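PDB 2GF6: thioesterase superfamily protein from Sulfolobus solfataricus, which probably hydrolyses fatty acyl-CoA thioesters as a hotdog-fold enzyme of the 4-hydroxybenzoyl-CoA thioesterase family, and binds coenzyme A. Local coordinates for residues I91-K96 and V109-I114; P83-N88 and E127-L132. One frame throughout, in Å; residues are numbered along the deposited sequence.

Contact 1 (I91-K96 and V109-I114); sequences IKFEFK and VIQIAI. With COA (coenzyme A), chain E.
Residues 91-96 and 109-114 are antiparallel strands of one hairpin, joined by two hydrogen-bonded pairs. In the first, Ile91 N donates to Gln111 O at 2.9 Å and Gln111 N returns a bond to Ile91 O at 2.8 Å, both nearly along the C=O axes. The second opens with Phe93 N to Val109 O at 2.8 Å, again nearly along the C=O axis. Its return bond, from Val109 N to Phe93 O at 3.0 Å, is looser in aim, the donor standing 33° out of the carbonyl plane. Between them Lys92 and Ile110 form a non-hydrogen-bonded pair whose backbones bond outward to Lys84 and Ala61.

On the Lys92 face, the aliphatic start of the lysine crosses Ile110 obliquely, with Lys92 CG 3.9 Å from Ile110 CG1. Its NZ makes a long, weak salt bridge to Glu94, whose carboxylate is less surely placed, and the lysine forms a cation-pi contact with Tyr108. The extended CG1 branch of Ile110 (chi2 -176°) carries its terminal methyl to the adenine of coenzyme A, CD1 lying 3.5 Å from N1A, while Ile112 CD1 comes within 3.6 Å of C8A. An alanine at Ile110 would probably weaken the seating of the adenine and the packing of the lysine chain.

On the other face, Ile91 CG2 sits over the centre of the Phe93 ring. The Gln111 amide, its plane 63° from that ring, approaches it through OE1, 3.6 Å from Phe93 CE2; this buried oxygen is satisfied by the hydroxyl of Tyr49. Here Phe93 and Val109 pack under helix 26-45, against Ile37 and, respectively, Phe40 and Phe33, as expected for the sheet wrapped round the central helix of a hotdog fold. Strands 76-85 and 56-67 continue the sheet beyond 91-96 and 109-114 respectively.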
ATOM      1  N   ILE A  91       3.223 -11.721 -22.622  1.00 26.14           N
ATOM      2  CA  ILE A  91       2.774 -10.452 -23.202  1.00 26.96           C
ATOM      3  C   ILE A  91       3.545  -9.328 -22.566  1.00 27.33           C
ATOM      4  O   ILE A  91       3.793  -9.382 -21.382  1.00 26.85           O
ATOM      5  CB  ILE A  91       1.302 -10.194 -22.874  1.00 27.70           C
ATOM      6  CG1 ILE A  91       0.437 -11.310 -23.452  1.00 29.76           C
ATOM      7  CG2 ILE A  91       0.836  -8.835 -23.459  1.00 29.16           C
ATOM      8  CD1 ILE A  91      -0.973 -11.326 -22.898  1.00 33.59           C
ATOM      9  N   LYS A  92       3.903  -8.318 -23.355  1.00 27.46           N
ATOM     10  CA  LYS A  92       4.533  -7.118 -22.878  1.00 28.51           C
ATOM     11  C   LYS A  92       3.504  -6.009 -22.992  1.00 28.53           C
ATOM     12  O   LYS A  92       3.111  -5.646 -24.088  1.00 28.73           O
ATOM     13  CB  LYS A  92       5.733  -6.767 -23.735  1.00 29.04           C
ATOM     14  CG  LYS A  92       6.427  -5.486 -23.384  1.00 30.41           C
ATOM     15  CD  LYS A  92       7.629  -5.326 -24.299  1.00 31.63           C
ATOM     16  CE  LYS A  92       8.461  -4.122 -23.931  1.00 33.38           C
ATOM     17  NZ  LYS A  92       9.325  -3.799 -25.085  1.00 33.65           N
ATOM     18  N   PHE A  93       3.061  -5.504 -21.845  1.00 28.40           N
ATOM     19  CA  PHE A  93       2.074  -4.467 -21.783  1.00 28.88           C
ATOM     20  C   PHE A  93       2.830  -3.173 -21.671  1.00 29.20           C
ATOM     21  O   PHE A  93       3.260  -2.832 -20.589  1.00 29.50           O
ATOM     22  CB  PHE A  93       1.185  -4.666 -20.551  1.00 28.70           C
ATOM     23  CG  PHE A  93       0.181  -5.774 -20.697  1.00 28.56           C
ATOM     24  CD1 PHE A  93      -0.903  -5.626 -21.545  1.00 29.71           C
ATOM     25  CD2 PHE A  93       0.307  -6.966 -19.981  1.00 28.28           C
ATOM     26  CE1 PHE A  93      -1.849  -6.634 -21.678  1.00 28.65           C
ATOM     27  CE2 PHE A  93      -0.640  -7.974 -20.118  1.00 28.36           C
ATOM     28  CZ  PHE A  93      -1.713  -7.811 -20.970  1.00 27.65           C
ATOM     29  N   GLU A  94       3.044  -2.503 -22.802  1.00 30.50           N
ATOM     30  CA  GLU A  94       3.672  -1.166 -22.853  1.00 30.71           C
ATOM     31  C   GLU A  94       2.629  -0.109 -22.503  1.00 30.84           C
ATOM     32  O   GLU A  94       1.477  -0.247 -22.894  1.00 30.41           O
ATOM     33  CB  GLU A  94       4.199  -0.875 -24.249  1.00 31.01           C
ATOM     34  CG  GLU A  94       5.112  -1.944 -24.860  1.00 31.31           C
ATOM     35  CD  GLU A  94       5.714  -1.522 -26.225  1.00 33.64           C
ATOM     36  OE1 GLU A  94       5.043  -0.834 -27.034  1.00 37.31           O
ATOM     37  OE2 GLU A  94       6.864  -1.909 -26.508  1.00 38.38           O
ATOM     38  N   PHE A  95       3.019   0.949 -21.790  1.00 30.37           N
ATOM     39  CA  PHE A  95       2.062   1.976 -21.395  1.00 31.04           C
ATOM     40  C   PHE A  95       2.676   3.364 -21.366  1.00 31.33           C
ATOM     41  O   PHE A  95       3.881   3.498 -21.165  1.00 31.39           O
ATOM     42  CB  PHE A  95       1.439   1.655 -20.032  1.00 30.68           C
ATOM     43  CG  PHE A  95       2.416   1.695 -18.886  1.00 31.47           C
ATOM     44  CD1 PHE A  95       2.777   2.913 -18.295  1.00 31.75           C
ATOM     45  CD2 PHE A  95       2.965   0.512 -18.362  1.00 30.47           C
ATOM     46  CE1 PHE A  95       3.677   2.960 -17.229  1.00 31.27           C
ATOM     47  CE2 PHE A  95       3.874   0.563 -17.286  1.00 31.55           C
ATOM     48  CZ  PHE A  95       4.224   1.797 -16.726  1.00 30.78           C
ATOM     49  N   LYS A  96       1.835   4.375 -21.586  1.00 31.77           N
ATOM     50  CA  LYS A  96       2.196   5.779 -21.427  1.00 31.97           C
ATOM     51  C   LYS A  96       1.175   6.401 -20.517  1.00 32.25           C
ATOM     52  O   LYS A  96      -0.011   6.080 -20.615  1.00 32.29           O
ATOM     53  CB  LYS A  96       2.153   6.517 -22.757  1.00 31.80           C
ATOM     54  CG  LYS A  96       3.012   5.902 -23.845  1.00 32.86           C
ATOM     55  CD  LYS A  96       2.946   6.678 -25.148  1.00 33.04           C
ATOM     56  CE  LYS A  96       4.019   6.182 -26.127  1.00 34.17           C
ATOM     57  NZ  LYS A  96       4.147   7.089 -27.301  1.00 36.13           N
ATOM     58  N   VAL A 109       5.176  -3.701 -18.394  1.00 30.19           N
ATOM     59  CA  VAL A 109       5.330  -4.893 -17.561  1.00 30.84           C
ATOM     60  C   VAL A 109       5.184  -6.055 -18.509  1.00 30.76           C
ATOM     61  O   VAL A 109       4.412  -6.018 -19.458  1.00 31.32           O
ATOM     62  CB  VAL A 109       4.277  -5.037 -16.395  1.00 30.84           C
ATOM     63  CG1 VAL A 109       4.186  -3.768 -15.617  1.00 33.33           C
ATOM     64  CG2 VAL A 109       2.931  -5.372 -16.893  1.00 32.11           C
ATOM     65  N   ILE A 110       5.931  -7.092 -18.225  1.00 31.25           N
ATOM     66  CA  ILE A 110       5.860  -8.304 -18.952  1.00 30.49           C
ATOM     67  C   ILE A 110       5.192  -9.349 -18.091  1.00 30.72           C
ATOM     68  O   ILE A 110       5.596  -9.620 -16.972  1.00 29.87           O
ATOM     69  CB  ILE A 110       7.250  -8.701 -19.382  1.00 31.62           C
ATOM     70  CG1 ILE A 110       7.719  -7.681 -20.427  1.00 32.09           C
ATOM     71  CG2 ILE A 110       7.272 -10.171 -19.822  1.00 30.04           C
ATOM     72  CD1 ILE A 110       9.014  -7.956 -21.042  1.00 33.83           C
ATOM     73  N   GLN A 111       4.152  -9.953 -18.646  1.00 30.82           N
ATOM     74  CA  GLN A 111       3.393 -10.941 -17.934  1.00 31.68           C
ATOM     75  C   GLN A 111       3.419 -12.280 -18.605  1.00 30.82           C
ATOM     76  O   GLN A 111       3.416 -12.377 -19.823  1.00 30.97           O
ATOM     77  CB  GLN A 111       1.969 -10.440 -17.707  1.00 32.39           C
ATOM     78  CG  GLN A 111       2.006  -9.426 -16.606  1.00 35.91           C
ATOM     79  CD  GLN A 111       0.692  -9.172 -16.000  1.00 42.17           C
ATOM     80  OE1 GLN A 111      -0.139  -8.474 -16.590  1.00 47.21           O
ATOM     81  NE2 GLN A 111       0.483  -9.690 -14.792  1.00 43.66           N
ATOM     82  N   ILE A 112       3.477 -13.312 -17.773  1.00 30.20           N
ATOM     83  CA  ILE A 112       3.579 -14.676 -18.228  1.00 29.30           C
ATOM     84  C   ILE A 112       2.404 -15.441 -17.662  1.00 28.55           C
ATOM     85  O   ILE A 112       2.072 -15.296 -16.497  1.00 28.86           O
ATOM     86  CB  ILE A 112       4.940 -15.303 -17.792  1.00 29.47           C
ATOM     87  CG1 ILE A 112       6.114 -14.444 -18.272  1.00 30.14           C
ATOM     88  CG2 ILE A 112       5.110 -16.721 -18.318  1.00 28.11           C
ATOM     89  CD1 ILE A 112       7.446 -14.966 -17.813  1.00 29.89           C
ATOM     90  N   ALA A 113       1.763 -16.235 -18.525  1.00 27.84           N
ATOM     91  CA  ALA A 113       0.731 -17.160 -18.142  1.00 26.79           C
ATOM     92  C   ALA A 113       1.368 -18.384 -17.454  1.00 26.11           C
ATOM     93  O   ALA A 113       2.371 -18.933 -17.933  1.00 24.27           O
ATOM     94  CB  ALA A 113      -0.071 -17.570 -19.374  1.00 26.89           C
ATOM     95  N   ILE A 114       0.812 -18.771 -16.307  1.00 25.94           N
ATOM     96  CA  ILE A 114       1.302 -19.926 -15.569  1.00 26.49           C
ATOM     97  C   ILE A 114       0.214 -20.842 -15.050  1.00 26.71           C
ATOM     98  O   ILE A 114      -0.924 -20.425 -14.861  1.00 26.70           O
ATOM     99  CB  ILE A 114       2.215 -19.512 -14.364  1.00 26.33           C
ATOM    100  CG1 ILE A 114       1.411 -18.816 -13.243  1.00 27.19           C
ATOM    101  CG2 ILE A 114       3.314 -18.642 -14.838  1.00 27.97           C
ATOM    102  CD1 ILE A 114       2.171 -18.695 -11.915  1.00 25.02           C
TER
HETATM  103  N1A COA E 500      10.736 -10.978 -21.076  1.00 23.18           N
HETATM  104  C2A COA E 500      10.298 -11.779 -22.123  1.00 23.82           C
HETATM  105  N3A COA E 500      10.167 -13.144 -21.941  1.00 21.53           N
HETATM  106  C4A COA E 500      10.476 -13.669 -20.732  1.00 21.84           C
HETATM  107  C5A COA E 500      10.916 -12.873 -19.680  1.00 22.94           C
HETATM  108  C6A COA E 500      11.042 -11.515 -19.848  1.00 22.05           C
HETATM  109  N6A COA E 500      11.673 -10.809 -18.902  1.00 25.58           N
HETATM  110  N7A COA E 500      11.131 -13.669 -18.610  1.00 24.10           N
HETATM  111  C8A COA E 500      10.824 -14.948 -18.953  1.00 23.47           C
HETATM  112  N9A COA E 500      10.438 -14.948 -20.268  1.00 23.42           N
HETATM  113  C1B COA E 500      10.163 -16.085 -21.144  1.00 25.66           C
HETATM  114  C2B COA E 500      11.272 -17.098 -21.243  1.00 26.22           C
HETATM  115  O2B COA E 500      12.240 -16.736 -22.185  1.00 23.56           O
HETATM  116  C3B COA E 500      10.513 -18.305 -21.720  1.00 28.83           C
HETATM  117  O3B COA E 500      10.418 -18.199 -23.135  1.00 30.82           O
HETATM  118  P3B COA E 500      10.192 -19.450 -24.133  1.00 34.94           P
HETATM  119  O7A COA E 500       8.769 -19.355 -24.660  1.00 34.67           O
HETATM  120  O8A COA E 500      10.395 -20.799 -23.474  1.00 31.03           O
HETATM  121  O9A COA E 500      11.134 -19.263 -25.294  1.00 35.35           O
HETATM  122  C4B COA E 500       9.140 -18.156 -21.074  1.00 29.01           C
HETATM  123  O4B COA E 500       9.069 -16.807 -20.650  1.00 28.44           O
HETATM  124  C5B COA E 500       8.939 -19.044 -19.872  1.00 30.79           C
HETATM  125  O5B COA E 500       9.896 -18.692 -18.918  1.00 31.18           O
HETATM  126  P1A COA E 500      10.762 -19.784 -18.125  1.00 34.01           P
HETATM  127  O1A COA E 500      12.131 -19.287 -17.783  1.00 33.17           O
HETATM  128  O2A COA E 500      10.782 -21.093 -18.849  1.00 34.66           O
HETATM  129  O3A COA E 500       9.952 -19.818 -16.740  1.00 33.90           O
HETATM  130  P2A COA E 500       9.145 -21.008 -16.047  1.00 32.98           P
HETATM  131  O4A COA E 500       9.976 -22.041 -15.348  1.00 31.67           O
HETATM  132  O5A COA E 500       8.090 -21.662 -16.898  1.00 32.00           O
HETATM  133  O6A COA E 500       8.431 -20.141 -14.921  1.00 34.31           O
HETATM  134  CBP COA E 500       8.131 -18.387 -13.492  1.00 35.46           C
HETATM  135  CCP COA E 500       8.393 -18.728 -14.944  1.00 34.44           C
HETATM  136  CDP COA E 500       8.933 -19.375 -12.632  1.00 38.59           C
HETATM  137  CEP COA E 500       6.637 -18.558 -13.261  1.00 36.90           C
HETATM  138  CAP COA E 500       8.613 -16.981 -13.185  1.00 33.93           C
HETATM  139  OAP COA E 500      10.008 -16.858 -13.367  1.00 31.38           O
HETATM  140  C9P COA E 500       8.333 -16.552 -11.785  1.00 30.51           C
HETATM  141  O9P COA E 500       7.659 -17.342 -10.834  1.00 29.19           O
HETATM  142  N8P COA E 500       8.770 -15.353 -11.515  1.00 27.82           N
HETATM  143  C7P COA E 500       8.336 -14.737 -10.287  1.00 27.61           C
HETATM  144  C6P COA E 500       7.427 -13.598 -10.654  1.00 26.64           C
HETATM  145  C5P COA E 500       7.079 -12.789  -9.446  1.00 23.18           C
HETATM  146  O5P COA E 500       7.272 -13.169  -8.271  1.00 19.99           O
HETATM  147  N4P COA E 500       6.565 -11.634  -9.802  1.00 21.14           N
HETATM  148  C3P COA E 500       6.527 -10.565  -8.848  1.00 23.63           C
HETATM  149  C2P COA E 500       6.102  -9.297  -9.528  1.00 22.50           C
HETATM  150  S1P COA E 500       5.986  -8.055  -8.297  1.00 26.91           S

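Contact 2 (P83-N88 and E127-L132); sequences PKILSN and EIMDKL
Met129, present as selenomethionine, leaves helix 126-132 with CG anti to the backbone N (chi1 -166°), then bends twice, at chi2 (54°) and chi3 (92°), so that its selenium and methyl point at the loop that follows strand 76-85. Ile85, the last residue of that strand, holds CG1 anti to its carbonyl carbon and runs extended from there, sending CD1 out to the helix. The two side chains therefore meet tip to tip, Ile85 CD1 lying 4.0 Å from Met129 SE.

The same isoleucine methyl also reaches the final turn of the helix. It comes 4.1 Å from Leu132 CB and 3.9 Å from the carbonyl oxygen, Leu132 O. Beyond the selenium, the methyl of Met129 reaches the backbone of the loop, where CE stands 3.7 Å from Ser87 O and equally far from Asn88 O.

Polar side chains of the loop are engaged with other residues. Ser87 OG accepts a bond from Lys89 N, and Asn88 ND2 donates to Glu123 OE1. Behind the contact, Leu132 packs against Phe40 and Val45 of helix 26-45, and Leu86, beside Ser87 in the loop, touches coenzyme A.

No hydrogen bond joins the two segments, so the short C-terminal helix rests on the strand end through dispersion between a few methyl-sized groups and the selenium. The methyl lying near two carbonyl oxygens may add a slight electrostatic attraction, but across these two segments the helix is placed by shape and apolar contact, not by directional bonds.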
ATOM      1  N   PRO A  83      -0.469  -3.629 -25.913  1.00 29.04           N
ATOM      2  CA  PRO A  83      -0.080  -5.026 -25.691  1.00 29.20           C
ATOM      3  C   PRO A  83       0.730  -5.591 -26.865  1.00 29.59           C
ATOM      4  O   PRO A  83       0.338  -5.425 -28.017  1.00 29.78           O
ATOM      5  CB  PRO A  83      -1.423  -5.758 -25.562  1.00 28.99           C
ATOM      6  CG  PRO A  83      -2.460  -4.675 -25.445  1.00 29.57           C
ATOM      7  CD  PRO A  83      -1.913  -3.499 -26.169  1.00 28.64           C
ATOM      8  N   LYS A  84       1.855  -6.222 -26.559  1.00 29.83           N
ATOM      9  CA  LYS A  84       2.697  -6.900 -27.550  1.00 30.03           C
ATOM     10  C   LYS A  84       2.778  -8.362 -27.146  1.00 28.57           C
ATOM     11  O   LYS A  84       3.286  -8.688 -26.073  1.00 28.08           O
ATOM     12  CB  LYS A  84       4.124  -6.336 -27.559  1.00 29.72           C
ATOM     13  CG  LYS A  84       4.304  -5.029 -28.242  1.00 32.33           C
ATOM     14  CD  LYS A  84       5.816  -4.677 -28.328  1.00 33.13           C
ATOM     15  CE  LYS A  84       6.088  -3.430 -29.211  1.00 35.83           C
ATOM     16  NZ  LYS A  84       7.070  -2.467 -28.561  1.00 36.89           N
ATOM     17  N   ILE A  85       2.278  -9.236 -28.002  1.00 27.43           N
ATOM     18  CA  ILE A  85       2.339 -10.651 -27.753  1.00 26.87           C
ATOM     19  C   ILE A  85       3.721 -11.186 -28.169  1.00 26.76           C
ATOM     20  O   ILE A  85       4.017 -11.272 -29.362  1.00 27.18           O
ATOM     21  CB  ILE A  85       1.193 -11.350 -28.498  1.00 27.21           C
ATOM     22  CG1 ILE A  85      -0.143 -10.898 -27.903  1.00 27.19           C
ATOM     23  CG2 ILE A  85       1.345 -12.870 -28.433  1.00 27.82           C
ATOM     24  CD1 ILE A  85      -1.337 -11.388 -28.665  1.00 26.52           C
ATOM     25  N   LEU A  86       4.554 -11.534 -27.174  1.00 26.59           N
ATOM     26  CA  LEU A  86       5.919 -12.073 -27.402  1.00 26.03           C
ATOM     27  C   LEU A  86       5.987 -13.572 -27.711  1.00 25.35           C
ATOM     28  O   LEU A  86       6.921 -14.040 -28.380  1.00 25.33           O
ATOM     29  CB  LEU A  86       6.817 -11.793 -26.201  1.00 25.62           C
ATOM     30  CG  LEU A  86       6.789 -10.362 -25.670  1.00 27.64           C
ATOM     31  CD1 LEU A  86       7.838 -10.222 -24.584  1.00 28.58           C
ATOM     32  CD2 LEU A  86       7.017  -9.381 -26.764  1.00 27.42           C
ATOM     33  N   SER A  87       5.014 -14.323 -27.236  1.00 24.74           N
ATOM     34  CA  SER A  87       5.014 -15.751 -27.438  1.00 25.20           C
ATOM     35  C   SER A  87       3.623 -16.356 -27.213  1.00 25.64           C
ATOM     36  O   SER A  87       2.649 -15.643 -26.950  1.00 27.04           O
ATOM     37  CB  SER A  87       6.038 -16.395 -26.494  1.00 24.39           C
ATOM     38  OG  SER A  87       5.620 -16.320 -25.150  1.00 23.71           O
ATOM     39  N   ASN A  88       3.551 -17.682 -27.263  1.00 25.85           N
ATOM     40  CA  ASN A  88       2.340 -18.403 -26.865  1.00 25.75           C
ATOM     41  C   ASN A  88       1.989 -18.249 -25.376  1.00 25.26           C
ATOM     42  O   ASN A  88       0.949 -18.726 -24.934  1.00 26.32           O
ATOM     43  CB  ASN A  88       2.406 -19.902 -27.288  1.00 26.30           C
ATOM     44  CG  ASN A  88       3.464 -20.724 -26.527  1.00 25.32           C
ATOM     45  OD1 ASN A  88       4.466 -20.218 -26.110  1.00 25.56           O
ATOM     46  ND2 ASN A  88       3.239 -22.010 -26.417  1.00 22.51           N
ATOM     47  N   GLU A 127      -8.888 -20.324 -26.739  1.00 37.92           N
ATOM     48  CA  GLU A 127      -9.975 -19.413 -26.362  1.00 39.06           C
ATOM     49  C   GLU A 127      -9.397 -18.004 -26.209  1.00 38.62           C
ATOM     50  O   GLU A 127      -9.784 -17.066 -26.913  1.00 39.16           O
ATOM     51  CB  GLU A 127     -10.649 -19.803 -25.030  1.00 39.17           C
ATOM     52  CG  GLU A 127     -11.206 -18.552 -24.233  1.00 41.09           C
ATOM     53  CD  GLU A 127     -12.124 -18.881 -23.052  1.00 41.46           C
ATOM     54  OE1 GLU A 127     -13.118 -19.644 -23.245  1.00 44.56           O
ATOM     55  OE2 GLU A 127     -11.871 -18.327 -21.945  1.00 43.34           O
ATOM     56  N   ILE A 128      -8.444 -17.886 -25.296  1.00 37.92           N
ATOM     57  CA  ILE A 128      -7.877 -16.601 -24.899  1.00 37.46           C
ATOM     58  C   ILE A 128      -7.017 -15.969 -25.986  1.00 37.35           C
ATOM     59  O   ILE A 128      -7.101 -14.755 -26.232  1.00 36.79           O
ATOM     60  CB  ILE A 128      -7.105 -16.778 -23.568  1.00 37.35           C
ATOM     61  CG1 ILE A 128      -8.120 -16.888 -22.416  1.00 36.91           C
ATOM     62  CG2 ILE A 128      -6.106 -15.639 -23.303  1.00 37.64           C
ATOM     63  CD1 ILE A 128      -7.842 -18.020 -21.468  1.00 37.33           C
HETATM   64  N   MSE A 129      -6.214 -16.789 -26.655  1.00 37.03           N
HETATM   65  CA  MSE A 129      -5.294 -16.270 -27.657  1.00 36.93           C
HETATM   66  C   MSE A 129      -5.985 -15.781 -28.937  1.00 36.95           C
HETATM   67  O   MSE A 129      -5.504 -14.844 -29.576  1.00 37.14           O
HETATM   68  CB  MSE A 129      -4.250 -17.325 -28.027  1.00 37.06           C
HETATM   69  CG  MSE A 129      -3.084 -16.734 -28.808  1.00 36.98           C
HETATM   70 SE   MSE A 129      -2.273 -15.238 -27.851  0.75 37.67          SE
HETATM   71  CE  MSE A 129      -0.970 -16.228 -26.948  1.00 38.57           C
ATOM     72  N   ASP A 130      -7.082 -16.440 -29.325  1.00 36.44           N
ATOM     73  CA  ASP A 130      -7.887 -15.999 -30.462  1.00 36.02           C
ATOM     74  C   ASP A 130      -8.397 -14.571 -30.230  1.00 35.40           C
ATOM     75  O   ASP A 130      -8.360 -13.745 -31.131  1.00 34.98           O
ATOM     76  CB  ASP A 130      -9.057 -16.972 -30.715  1.00 36.37           C
ATOM     77  CG  ASP A 130      -8.596 -18.338 -31.283  1.00 37.04           C
ATOM     78  OD1 ASP A 130      -7.421 -18.443 -31.693  1.00 39.02           O
ATOM     79  OD2 ASP A 130      -9.408 -19.305 -31.340  1.00 38.20           O
ATOM     80  N   LYS A 131      -8.835 -14.275 -29.008  1.00 35.09           N
ATOM     81  CA  LYS A 131      -9.384 -12.945 -28.686  1.00 34.91           C
ATOM     82  C   LYS A 131      -8.310 -11.860 -28.544  1.00 34.82           C
ATOM     83  O   LYS A 131      -8.457 -10.762 -29.076  1.00 34.23           O
ATOM     84  CB  LYS A 131     -10.273 -13.019 -27.439  1.00 35.06           C
ATOM     85  CG  LYS A 131     -11.602 -13.745 -27.680  1.00 34.68           C
ATOM     86  CD  LYS A 131     -12.737 -13.169 -26.819  1.00 36.24           C
ATOM     87  CE  LYS A 131     -14.126 -13.464 -27.381  1.00 36.00           C
ATOM     88  NZ  LYS A 131     -14.506 -12.612 -28.547  1.00 36.33           N
ATOM     89  N   LEU A 132      -7.232 -12.178 -27.840  1.00 35.50           N
ATOM     90  CA  LEU A 132      -6.077 -11.291 -27.749  1.00 36.37           C
ATOM     91  C   LEU A 132      -5.453 -10.956 -29.084  1.00 36.95           C
ATOM     92  O   LEU A 132      -4.897  -9.882 -29.247  1.00 37.06           O
ATOM     93  CB  LEU A 132      -4.975 -11.914 -26.893  1.00 36.71           C
ATOM     94  CG  LEU A 132      -4.970 -11.565 -25.416  1.00 37.25           C
ATOM     95  CD1 LEU A 132      -3.779 -12.237 -24.766  1.00 37.86           C
ATOM     96  CD2 LEU A 132      -4.943 -10.040 -25.214  1.00 38.18           C
TER

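In the fold
Contact 1 belongs to the buried part of the sheet, whereas contact 2 sits near the surface, at the end of strand 76-85. Both hold parts of the same sheet, but only contact 2 brings in helix 126-132. They meet because strands 76-85 and 90-99 are neighbours: Lys92 N probably bonds to Lys84 O, and Ile91 CD1 packs on Leu132 CD1, linking sheet and C-terminal helix. A salt bridge between Glu94 and Lys84 also spans them, though its carboxylate position is less certain. Their chemistry follows their place, with directional backbone bonding in the core and non-directional packing at the surface. Each borders the coenzyme A site.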